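Restriction endonuclease UbaLAI (Unidentified, PDB 5O63) cleaves DNA as a Type IIE restriction endonuclease, the crystallised N-terminal B3 domain recognising and binding the cognate DNA sequence. Local coordinates at residues 99-102 with 103-106; 137-140 with 141-144. All coordinates share one frame; numbering follows the deposited sequence. Where two conformers were deposited one is given.

Interaction 1 (99-102 with 103-106); sequences LNER and NYDP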
# COMPACT_ATOMS: atom_id res chain seq x y z
N LEU A 99 -7.55 -7.71 4.70
CA LEU A 99 -8.37 -6.79 3.85
C LEU A 99 -9.66 -7.46 3.37
O LEU A 99 -10.59 -6.78 2.91
CB LEU A 99 -7.62 -6.33 2.62
CG LEU A 99 -6.41 -5.42 2.85
CD1 LEU A 99 -5.84 -5.09 1.48
CD2 LEU A 99 -6.81 -4.21 3.66
N ASN A 100 -9.75 -8.79 3.49
CA ASN A 100 -10.94 -9.41 2.94
C ASN A 100 -12.21 -9.18 3.80
O ASN A 100 -13.34 -9.29 3.29
CB ASN A 100 -10.65 -10.90 2.76
CG ASN A 100 -9.71 -11.13 1.63
OD1 ASN A 100 -9.69 -10.38 0.63
ND2 ASN A 100 -8.84 -12.18 1.77
N GLU A 101 -12.03 -8.87 5.08
CA GLU A 101 -13.16 -8.73 5.98
C GLU A 101 -13.88 -7.42 5.68
O GLU A 101 -13.30 -6.38 5.83
CB GLU A 101 -12.69 -8.78 7.43
CG GLU A 101 -12.43 -10.23 7.92
CD GLU A 101 -13.68 -11.03 8.25
OE1 GLU A 101 -14.75 -10.43 8.45
OE2 GLU A 101 -13.58 -12.29 8.34
N ARG A 102 -15.15 -7.50 5.28
CA ARG A 102 -15.87 -6.31 4.76
C ARG A 102 -16.74 -5.54 5.78
O ARG A 102 -17.27 -4.48 5.42
CB ARG A 102 -16.79 -6.74 3.60
CG ARG A 102 -16.06 -7.22 2.35
CD ARG A 102 -15.06 -6.12 1.85
NE ARG A 102 -14.84 -6.11 0.39
CZ ARG A 102 -14.43 -7.15 -0.37
NH1 ARG A 102 -14.17 -8.41 0.17
NH2 ARG A 102 -14.31 -6.95 -1.69
N ASN A 103 -16.89 -6.03 7.00
CA ASN A 103 -17.84 -5.41 7.95
C ASN A 103 -17.26 -4.38 8.93
O ASN A 103 -17.88 -4.06 9.97
CB ASN A 103 -18.51 -6.53 8.74
CG ASN A 103 -19.44 -7.35 7.90
OD1 ASN A 103 -20.27 -6.81 7.16
ND2 ASN A 103 -19.29 -8.67 7.96
N TYR A 104 -16.04 -3.92 8.65
CA TYR A 104 -15.30 -3.10 9.61
C TYR A 104 -14.75 -1.90 8.92
O TYR A 104 -13.63 -1.43 9.22
CB TYR A 104 -14.17 -3.91 10.27
CG TYR A 104 -14.78 -5.08 10.97
CD1 TYR A 104 -14.80 -6.32 10.37
CD2 TYR A 104 -15.42 -4.92 12.19
CE1 TYR A 104 -15.43 -7.42 11.00
CE2 TYR A 104 -16.03 -6.00 12.83
CZ TYR A 104 -16.04 -7.24 12.22
OH TYR A 104 -16.65 -8.31 12.85
N ASP A 105 -15.51 -1.37 7.96
CA ASP A 105 -15.00 -0.20 7.21
C ASP A 105 -15.00 1.06 8.08
O ASP A 105 -15.83 1.16 9.01
CB ASP A 105 -15.84 0.04 5.96
CG ASP A 105 -15.51 -0.91 4.80
OD1 ASP A 105 -16.16 -0.78 3.74
OD2 ASP A 105 -14.53 -1.72 4.92
N PRO A 106 -14.14 2.05 7.78
CA PRO A 106 -13.23 2.08 6.63
C PRO A 106 -11.97 1.23 6.85
O PRO A 106 -11.56 0.90 7.99
CB PRO A 106 -12.83 3.56 6.52
CG PRO A 106 -12.97 4.06 7.98
CD PRO A 106 -14.25 3.39 8.43
O HOH W 1 -14.14 -3.87 6.70
O HOH W 2 -16.93 -3.20 2.90
O HOH W 3 -18.14 -2.20 6.77
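A water-bridged surface turn joins Glu101 and Arg102 to Tyr104 and Asp105, in the loop that carries the chain from strand 89-93 to strand 108-116. Three waters do the work of direct bonds between the two halves. Water 1 is gripped three ways: it donates to Glu101 O and to Asp105 OD2 and accepts from Tyr104 N at 2.7 Å, so two backbone groups and a carboxylate oxygen share one solvent molecule. Arg102 O accepts a hydrogen bond from each of two further waters. Water 2 also donates to Asp105 OD1, at 2.7 Å, and water 3 accepts from Asp105 N at 3.0 Å. Aspartate suits this place because its short side chain offers both oxygens: OD2 goes to water 1 and OD1 to water 2, while its backbone N serves water 3; CG lies beside its own backbone N (chi1 -79°), and the carboxylate turns back over the turn, with OD2 3.9 Å from Arg102 O. On the outer side, in one of two conformers of Glu101, its chain runs alongside Tyr104 and OE1 comes to the ring edge, 4.0 Å from Tyr104 CE1, a loose, doubtful touch. Asn103 CB sits over one face of that ring, toward its rim. The Arg102 chain bends at chi2 (-56°) and leads away from the turn; NH1 reaches back to Asn100 O in a weak bond of 3.3 Å, while NE bonds Pro31 O and NH2 makes a salt bridge with Asp34. Asp105 OD2 is paired in turn with Arg107 at the entry to strand 108-116, and a cis peptide bond precedes Pro106. Beyond the turn, Tyr104 shares backbone hydrogen bonds with Ser130, just past strand 121-128, and Leu99 packs on Phe125 and Cys127 of that strand.

Interaction 2 (137-140 with 141-144); sequences EVLF and ALCF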
# COMPACT_ATOMS: atom_id res chain seq x y z
N GLU A 137 -7.82 4.49 12.67
CA GLU A 137 -7.83 5.88 13.04
C GLU A 137 -6.41 6.42 13.25
O GLU A 137 -6.10 7.52 12.74
CB GLU A 137 -8.65 6.09 14.30
CG GLU A 137 -10.08 5.76 14.19
CD GLU A 137 -10.70 5.85 15.56
OE1 GLU A 137 -11.10 4.79 16.11
OE2 GLU A 137 -10.70 6.97 16.12
N VAL A 138 -5.58 5.66 13.96
CA VAL A 138 -4.22 6.13 14.21
C VAL A 138 -3.46 6.24 12.87
O VAL A 138 -2.83 7.26 12.61
CB VAL A 138 -3.46 5.22 15.23
CG1 VAL A 138 -1.97 5.56 15.28
CG2 VAL A 138 -4.02 5.44 16.60
N LEU A 139 -3.57 5.24 12.00
CA LEU A 139 -2.87 5.31 10.74
C LEU A 139 -3.40 6.38 9.81
O LEU A 139 -2.62 7.09 9.15
CB LEU A 139 -2.92 3.95 10.02
CG LEU A 139 -2.15 2.86 10.78
CD1 LEU A 139 -2.31 1.55 10.02
CD2 LEU A 139 -0.66 3.21 11.00
N PHE A 140 -4.72 6.52 9.76
CA PHE A 140 -5.29 7.56 8.92
C PHE A 140 -4.79 8.96 9.36
O PHE A 140 -4.40 9.82 8.51
CB PHE A 140 -6.81 7.49 8.95
CG PHE A 140 -7.47 8.52 8.02
CD1 PHE A 140 -7.80 9.77 8.53
CD2 PHE A 140 -7.61 8.29 6.66
CE1 PHE A 140 -8.32 10.74 7.69
CE2 PHE A 140 -8.13 9.25 5.82
CZ PHE A 140 -8.48 10.49 6.34
N ALA A 141 -4.81 9.20 10.66
CA ALA A 141 -4.33 10.49 11.17
C ALA A 141 -2.84 10.75 10.76
O ALA A 141 -2.46 11.89 10.45
CB ALA A 141 -4.47 10.54 12.71
N LEU A 142 -1.99 9.72 10.85
CA LEU A 142 -0.59 9.91 10.46
C LEU A 142 -0.40 10.15 8.98
O LEU A 142 0.48 10.91 8.62
CB LEU A 142 0.31 8.71 10.80
CG LEU A 142 0.23 8.02 12.12
CD1 LEU A 142 0.99 6.72 12.06
CD2 LEU A 142 0.88 8.95 13.01
N CYS A 143 -1.18 9.48 8.12
CA CYS A 143 -0.99 9.62 6.69
C CYS A 143 -1.64 10.86 6.11
O CYS A 143 -1.15 11.41 5.12
CB CYS A 143 -1.58 8.42 5.95
SG CYS A 143 -0.66 6.89 6.36
N PHE A 144 -2.79 11.26 6.69
CA PHE A 144 -3.62 12.32 6.07
C PHE A 144 -3.79 13.58 6.94
O PHE A 144 -4.30 14.61 6.46
CB PHE A 144 -5.01 11.75 5.75
CG PHE A 144 -5.02 10.75 4.64
CD1 PHE A 144 -5.12 11.18 3.30
CD2 PHE A 144 -4.86 9.38 4.91
CE1 PHE A 144 -5.14 10.26 2.26
CE2 PHE A 144 -4.91 8.46 3.86
CZ PHE A 144 -5.03 8.89 2.53
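Over one face of the Phe140 ring lies the start of the Phe144 side chain: Phe144 CB stands 4.0 Å from the ring centroid, 20° off the normal, a CH-pi contact displaced toward the rim. The two rings are nearly parallel, planes at 17°, but with centroids 4.7 Å from each other they are offset so far that little of one lies over the other; the closest approach is Phe140 CE2 to Phe144 CD2 at 3.4 Å. At the edge of the Phe144 ring, in its plane, sits Phe140 O. Different first torsions make this possible: Phe140 CG is anti to its N (chi1 -177°), swinging the ring along the helix toward Phe144, whose CG is beside its own N. The pair is an i to i+4 contact on helix 136-144, and the same spacing governs the backbone, where Phe144 N donates to Phe140 O at 2.8 Å and Ala141 N to Glu137 O at 3.0 Å. In this B3 domain the helix lies against the beta-sheet, and large apolar residues fill its inner side: Phe140 also meets Phe136, Val28 and Leu154, while Phe144 touches Leu108 and Leu154. An alanine at Phe140 is likely to open a gap among these neighbours and leave the Phe144 ring without its aromatic mate. On another side of the helix Leu139 and Leu142 cross obliquely, CD2 of Leu139 4.0 Å from CD1 of Leu142, and both branched chains reach Tyr7 of helix 3-14. Cys143, small and buried, faces the engineered Met24, Ala26 and Ile110 of the sheet. Ala141 adds just a methyl, with CB 3.4 Å from Glu137 O, and Glu137 directs its charged chain outward, where solvent can receive it.

The two contacts follow one another along the chain, strands 108-116 and 121-128 lying between them. Their centres are 17 Å apart and their nearest atoms about 7 Å, so they do not touch. Strand 108-116 relates them: it begins just after the turn of interaction 1, and its Leu108 and Ile110 pack against the helix of interaction 2. Their chemistry differs accordingly, solvent-bridged and polar at 99-106, apolar and partly buried at 137-144. Interaction 1 comes within about 7 Å of the bound DNA at its nearest atom and interaction 2 within about 11 Å; neither is in direct contact with the nucleic acid.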